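Local coordinates for extracellular solute-binding protein family 1 (Arthrobacter chlorophenolicus, PDB 4R2F) that probably serves as the sugar-binding component of an ABC-type transporter and holds a laminaribiose molecule in its pocket, at residues D154-F165 with W266-T277. Sequence-based numbering, arbitrary orientation.
Sequences DIRPLWYRKSLF and WKDSKAAYGMLT. With BGC (beta-D-glucopyranose), chain B; BGC (beta-D-glucopyranose), chain C.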
loop_
_atom_site.group_PDB
_atom_site.type_symbol
_atom_site.label_atom_id
_atom_site.label_comp_id
_atom_site.label_asym_id
_atom_site.label_seq_id
_atom_site.Cartn_x
_atom_site.Cartn_y
_atom_site.Cartn_z
ATOM N N ASP A 154 -0.940 4.492 -2.984
ATOM C CA ASP A 154 0.239 3.645 -2.822
ATOM C C ASP A 154 0.052 2.477 -3.760
ATOM O O ASP A 154 -0.703 1.555 -3.479
ATOM C CB ASP A 154 0.369 3.208 -1.369
ATOM C CG ASP A 154 1.630 2.385 -1.090
ATOM O OD1 ASP A 154 2.564 2.357 -1.916
ATOM O OD2 ASP A 154 1.659 1.738 -0.029
ATOM N N ILE A 155 0.753 2.544 -4.876
ATOM C CA ILE A 155 0.672 1.587 -5.964
ATOM C C ILE A 155 1.865 0.615 -5.916
ATOM O O ILE A 155 2.879 0.920 -5.298
ATOM C CB ILE A 155 0.636 2.351 -7.322
ATOM C CG1 ILE A 155 0.094 1.467 -8.452
ATOM C CG2 ILE A 155 1.992 2.928 -7.676
ATOM C CD1 ILE A 155 -0.460 2.252 -9.618
ATOM N N ARG A 156 1.719 -0.537 -6.565
ATOM C CA ARG A 156 2.639 -1.678 -6.451
ATOM C C ARG A 156 3.286 -2.028 -7.794
ATOM O O ARG A 156 2.863 -2.959 -8.480
ATOM C CB ARG A 156 1.898 -2.897 -5.886
ATOM C CG ARG A 156 1.523 -2.735 -4.418
ATOM C CD ARG A 156 2.717 -3.013 -3.508
ATOM N NE ARG A 156 2.469 -2.557 -2.144
ATOM C CZ ARG A 156 2.512 -1.295 -1.745
ATOM N NH1 ARG A 156 2.901 -0.336 -2.570
ATOM N NH2 ARG A 156 2.246 -0.997 -0.483
ATOM N N PRO A 157 4.330 -1.275 -8.175
ATOM C CA PRO A 157 4.966 -1.561 -9.437
ATOM C C PRO A 157 5.937 -2.724 -9.329
ATOM O O PRO A 157 6.423 -3.048 -8.250
ATOM C CB PRO A 157 5.728 -0.261 -9.772
ATOM C CG PRO A 157 5.467 0.686 -8.639
ATOM C CD PRO A 157 4.965 -0.142 -7.489
ATOM N N LEU A 158 6.215 -3.320 -10.474
ATOM C CA LEU A 158 7.295 -4.270 -10.614
ATOM C C LEU A 158 8.556 -3.488 -10.997
ATOM O O LEU A 158 8.475 -2.461 -11.692
ATOM C CB LEU A 158 6.941 -5.307 -11.660
ATOM C CG LEU A 158 5.769 -6.222 -11.274
ATOM C CD1 LEU A 158 5.213 -6.933 -12.490
ATOM C CD2 LEU A 158 6.184 -7.242 -10.232
ATOM N N TRP A 159 9.686 -3.934 -10.472
ATOM C CA TRP A 159 10.983 -3.295 -10.677
ATOM C C TRP A 159 11.971 -4.354 -11.075
ATOM O O TRP A 159 11.775 -5.528 -10.739
ATOM C CB TRP A 159 11.492 -2.632 -9.377
ATOM C CG TRP A 159 10.687 -1.465 -8.955
ATOM C CD1 TRP A 159 9.512 -1.501 -8.294
ATOM C CD2 TRP A 159 10.978 -0.074 -9.189
ATOM N NE1 TRP A 159 9.042 -0.229 -8.097
ATOM C CE2 TRP A 159 9.924 0.666 -8.635
ATOM C CE3 TRP A 159 12.035 0.609 -9.797
ATOM C CZ2 TRP A 159 9.881 2.064 -8.672
ATOM C CZ3 TRP A 159 11.993 1.993 -9.841
ATOM C CH2 TRP A 159 10.929 2.709 -9.272
ATOM N N TYR A 160 13.052 -3.926 -11.738
ATOM C CA TYR A 160 14.143 -4.814 -12.076
ATOM C C TYR A 160 15.463 -4.095 -12.033
ATOM O O TYR A 160 15.529 -2.865 -12.101
ATOM C CB TYR A 160 13.944 -5.468 -13.452
ATOM C CG TYR A 160 14.152 -4.587 -14.674
ATOM C CD1 TYR A 160 13.215 -3.618 -15.036
ATOM C CD2 TYR A 160 15.234 -4.784 -15.522
ATOM C CE1 TYR A 160 13.385 -2.827 -16.170
ATOM C CE2 TYR A 160 15.412 -4.005 -16.665
ATOM C CZ TYR A 160 14.483 -3.030 -16.999
ATOM O OH TYR A 160 14.667 -2.258 -18.128
ATOM N N ARG A 161 16.522 -4.874 -11.914
ATOM C CA ARG A 161 17.857 -4.329 -11.968
ATOM C C ARG A 161 18.476 -4.779 -13.292
ATOM O O ARG A 161 18.691 -5.967 -13.533
ATOM C CB ARG A 161 18.658 -4.782 -10.754
ATOM C CG ARG A 161 20.047 -4.194 -10.668
ATOM C CD ARG A 161 20.767 -4.678 -9.413
ATOM N NE ARG A 161 20.590 -3.834 -8.213
ATOM C CZ ARG A 161 21.223 -2.676 -7.972
ATOM N NH1 ARG A 161 21.028 -2.014 -6.838
ATOM N NH2 ARG A 161 22.044 -2.153 -8.862
ATOM N N LYS A 162 18.742 -3.818 -14.158
ATOM C CA LYS A 162 19.256 -4.119 -15.515
ATOM C C LYS A 162 20.522 -4.978 -15.522
ATOM O O LYS A 162 20.626 -5.922 -16.299
ATOM C CB LYS A 162 19.559 -2.843 -16.269
ATOM C CG LYS A 162 18.389 -1.889 -16.399
ATOM C CD LYS A 162 18.757 -0.665 -17.233
ATOM C CE LYS A 162 19.962 0.065 -16.671
ATOM N NZ LYS A 162 19.859 1.511 -16.945
ATOM N N SER A 163 21.466 -4.675 -14.634
ATOM C CA SER A 163 22.739 -5.409 -14.610
ATOM C C SER A 163 22.524 -6.890 -14.347
ATOM O O SER A 163 23.249 -7.728 -14.857
ATOM C CB SER A 163 23.691 -4.814 -13.564
ATOM O OG SER A 163 23.083 -4.762 -12.273
ATOM N N LEU A 164 21.508 -7.226 -13.567
ATOM C CA LEU A 164 21.310 -8.617 -13.192
ATOM C C LEU A 164 20.595 -9.401 -14.260
ATOM O O LEU A 164 20.779 -10.618 -14.376
ATOM C CB LEU A 164 20.545 -8.715 -11.857
ATOM C CG LEU A 164 21.378 -8.234 -10.671
ATOM C CD1 LEU A 164 20.604 -8.311 -9.367
ATOM C CD2 LEU A 164 22.658 -9.054 -10.566
ATOM N N PHE A 165 19.765 -8.715 -15.033
ATOM C CA PHE A 165 19.126 -9.343 -16.179
ATOM C C PHE A 165 20.167 -9.558 -17.273
ATOM O O PHE A 165 20.169 -10.586 -17.927
ATOM C CB PHE A 165 17.937 -8.514 -16.668
ATOM C CG PHE A 165 16.669 -8.851 -15.949
ATOM C CD1 PHE A 165 16.474 -8.439 -14.625
ATOM C CD2 PHE A 165 15.716 -9.661 -16.550
ATOM C CE1 PHE A 165 15.324 -8.797 -13.944
ATOM C CE2 PHE A 165 14.572 -10.025 -15.866
ATOM C CZ PHE A 165 14.368 -9.586 -14.572
ATOM N N TRP A 266 17.555 -5.112 -2.549
ATOM C CA TRP A 266 17.515 -4.215 -3.677
ATOM C C TRP A 266 18.777 -3.353 -3.768
ATOM O O TRP A 266 19.391 -3.277 -4.814
ATOM C CB TRP A 266 16.261 -3.347 -3.603
ATOM C CG TRP A 266 15.056 -4.071 -4.133
ATOM C CD1 TRP A 266 14.000 -4.568 -3.415
ATOM C CD2 TRP A 266 14.801 -4.412 -5.511
ATOM N NE1 TRP A 266 13.106 -5.180 -4.260
ATOM C CE2 TRP A 266 13.576 -5.098 -5.552
ATOM C CE3 TRP A 266 15.489 -4.193 -6.710
ATOM C CZ2 TRP A 266 13.027 -5.584 -6.752
ATOM C CZ3 TRP A 266 14.932 -4.667 -7.901
ATOM C CH2 TRP A 266 13.704 -5.327 -7.912
ATOM N N LYS A 267 19.184 -2.741 -2.663
ATOM C CA LYS A 267 20.353 -1.872 -2.660
ATOM C C LYS A 267 21.634 -2.619 -3.041
ATOM O O LYS A 267 22.427 -2.124 -3.811
ATOM C CB LYS A 267 20.538 -1.226 -1.289
ATOM C CG LYS A 267 21.598 -0.128 -1.281
ATOM C CD LYS A 267 21.981 0.288 0.125
ATOM C CE LYS A 267 23.159 1.241 0.061
ATOM N NZ LYS A 267 23.568 1.641 1.425
ATOM N N ASP A 268 21.799 -3.834 -2.535
ATOM C CA ASP A 268 23.041 -4.591 -2.691
ATOM C C ASP A 268 23.065 -5.586 -3.856
ATOM O O ASP A 268 23.882 -6.492 -3.869
ATOM C CB ASP A 268 23.359 -5.288 -1.355
ATOM C CG ASP A 268 23.437 -4.296 -0.186
ATOM O OD1 ASP A 268 23.805 -3.127 -0.402
ATOM O OD2 ASP A 268 23.104 -4.656 0.952
ATOM N N SER A 269 22.193 -5.410 -4.851
ATOM C CA SER A 269 22.227 -6.207 -6.093
ATOM C C SER A 269 22.046 -7.686 -5.851
ATOM O O SER A 269 22.646 -8.515 -6.533
ATOM C CB SER A 269 23.496 -5.936 -6.931
ATOM O OG SER A 269 23.534 -4.561 -7.274
ATOM N N LYS A 270 21.190 -8.000 -4.886
ATOM C CA LYS A 270 20.766 -9.372 -4.650
ATOM C C LYS A 270 19.398 -9.599 -5.365
ATOM O O LYS A 270 19.173 -10.652 -5.960
ATOM C CB LYS A 270 20.705 -9.654 -3.146
ATOM C CG LYS A 270 21.532 -10.847 -2.710
ATOM C CD LYS A 270 20.965 -12.151 -3.249
ATOM C CE LYS A 270 21.904 -13.304 -2.945
ATOM N NZ LYS A 270 21.220 -14.605 -3.162
ATOM N N ALA A 271 18.516 -8.601 -5.328
ATOM C CA ALA A 271 17.181 -8.719 -5.915
ATOM C C ALA A 271 17.236 -8.307 -7.369
ATOM O O ALA A 271 17.640 -7.193 -7.655
ATOM C CB ALA A 271 16.207 -7.815 -5.161
ATOM N N ALA A 272 16.795 -9.165 -8.282
ATOM C CA ALA A 272 16.754 -8.812 -9.701
ATOM C C ALA A 272 15.393 -8.293 -10.148
ATOM O O ALA A 272 15.319 -7.544 -11.104
ATOM C CB ALA A 272 17.141 -9.998 -10.570
ATOM N N TYR A 273 14.325 -8.717 -9.489
ATOM C CA TYR A 273 12.980 -8.450 -9.975
ATOM C C TYR A 273 12.017 -8.614 -8.816
ATOM O O TYR A 273 12.277 -9.395 -7.901
ATOM C CB TYR A 273 12.664 -9.396 -11.132
ATOM C CG TYR A 273 11.359 -9.164 -11.875
ATOM C CD1 TYR A 273 11.275 -8.242 -12.909
ATOM C CD2 TYR A 273 10.227 -9.904 -11.574
ATOM C CE1 TYR A 273 10.080 -8.039 -13.602
ATOM C CE2 TYR A 273 9.027 -9.703 -12.255
ATOM C CZ TYR A 273 8.962 -8.775 -13.273
ATOM O OH TYR A 273 7.796 -8.597 -13.963
ATOM N N GLY A 274 10.955 -7.824 -8.798
ATOM C CA GLY A 274 9.928 -7.965 -7.784
ATOM C C GLY A 274 8.959 -6.809 -7.668
ATOM O O GLY A 274 9.108 -5.794 -8.324
ATOM N N MET A 275 7.985 -6.959 -6.783
ATOM C CA MET A 275 6.930 -5.979 -6.605
ATOM C C MET A 275 7.278 -5.133 -5.402
ATOM O O MET A 275 7.559 -5.653 -4.345
ATOM C CB MET A 275 5.587 -6.687 -6.370
ATOM C CG MET A 275 4.382 -5.784 -6.135
ATOM S SD MET A 275 2.971 -6.561 -5.320
ATOM C CE MET A 275 3.633 -6.805 -3.694
ATOM N N LEU A 276 7.302 -3.824 -5.577
ATOM C CA LEU A 276 7.499 -2.938 -4.448
ATOM C C LEU A 276 6.612 -1.689 -4.502
ATOM O O LEU A 276 5.398 -1.786 -4.537
ATOM C CB LEU A 276 8.982 -2.608 -4.257
ATOM C CG LEU A 276 9.422 -2.203 -2.849
ATOM C CD1 LEU A 276 8.626 -2.937 -1.792
ATOM C CD2 LEU A 276 10.909 -2.401 -2.633
ATOM N N THR A 277 7.239 -0.524 -4.514
ATOM C CA THR A 277 6.548 0.744 -4.412
ATOM C C THR A 277 7.092 1.733 -5.411
ATOM O O THR A 277 8.096 1.494 -6.045
ATOM C CB THR A 277 6.721 1.381 -3.025
ATOM O OG1 THR A 277 8.067 1.833 -2.874
ATOM C CG2 THR A 277 6.389 0.399 -1.934
HETATM C C2 BGC B . 3.994 0.770 2.316
HETATM C C3 BGC B . 2.949 0.174 3.271
HETATM C C4 BGC B . 3.528 -1.088 3.925
HETATM C C5 BGC B . 4.905 -0.777 4.568
HETATM C C6 BGC B . 5.516 -1.974 5.308
HETATM C C1 BGC B . 5.336 0.953 3.048
HETATM O O1 BGC B . 6.345 1.422 2.155
HETATM O O2 BGC B . 3.507 2.017 1.791
HETATM O O3 BGC B . 1.724 -0.047 2.522
HETATM O O4 BGC B . 2.686 -1.642 4.944
HETATM O O5 BGC B . 5.756 -0.334 3.547
HETATM O O6 BGC B . 5.591 -3.100 4.430
HETATM C C2 BGC C . -0.581 0.530 2.396
HETATM C C3 BGC C . -1.796 0.716 3.306
HETATM C C4 BGC C . -2.125 -0.596 4.004
HETATM C C5 BGC C . -0.898 -1.118 4.741
HETATM C C6 BGC C . -1.144 -2.501 5.358
HETATM C C1 BGC C . 0.557 0.091 3.301
HETATM O O2 BGC C . -0.257 1.739 1.719
HETATM O O3 BGC C . -2.921 1.163 2.551
HETATM O O4 BGC C . -3.140 -0.381 4.976
HETATM O O5 BGC C . 0.222 -1.192 3.852
HETATM O O6 BGC C . -1.411 -3.509 4.357
HETATM O O HOH W 1 19.303 -5.237 -6.566
HETATM O O HOH W 2 24.679 -5.487 -10.172
#
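Leu158-Arg161 and Tyr273-Met275 pair as antiparallel strands, with axes 4.6 Å apart. Trp159 and Gly274 form a hydrogen-bonded pair, N to O in both directions. Leu158 with Met275 and Tyr160 with Tyr273 are the flanking non-hydrogen-bonded pairs. Backbone bonds continue on both sides of these pairs: Leu276 N to Pro157 O, and Arg161 N to Ala272 O. At its backbone angles, a side chain on Gly274 would press against the carbonyl oxygen of Tyr273.

Leu158, Tyr160, Tyr273 and Met275 share one face. There Leu158 CD1 lies 3.4 Å from Tyr273 OH. On the other face, Trp159 NE1 makes a weak bond to Thr277 O, and CH2 of Trp266 packs 3.8 Å from Trp159 CB.

The fold is that of a two-lobed solute-binding protein, and strand 145-161 passes the sugar site at Asp154 and continues into the lobe that holds strand 273-275. At the sugar end, the carboxylate of Asp154 accepts a hydrogen bond from O2 of each glucose through OD2. Arg156 holds this carboxylate end-on, NH1 to OD1 and NH2 to OD2, each 2.8 Å. Both nitrogens meet it from above the carboxylate plane. The arginine bends at chi2 (-80°), and its CB lies 3.8 Å from Met275 CG. Its NE is hydrogen-bonded to ND1 of His207. With an alanine at this position, Asp154 would probably lose its charge partner and be freer to turn, and a gap would open beside Met275 SD and CE, where the CD of the arginine packs.

At the far end, Arg161 is extended to chi3, where it bends (-90°). Its NH1 reaches Trp266 O in a nearly straight bond of 2.9 Å, in the guanidinium plane. Ser269 OG sits over one guanidinium face. Asp286 and Asp290 form salt bridges with the same group. Beyond it, Leu164 CB packs 3.9 Å from Ala272 CB.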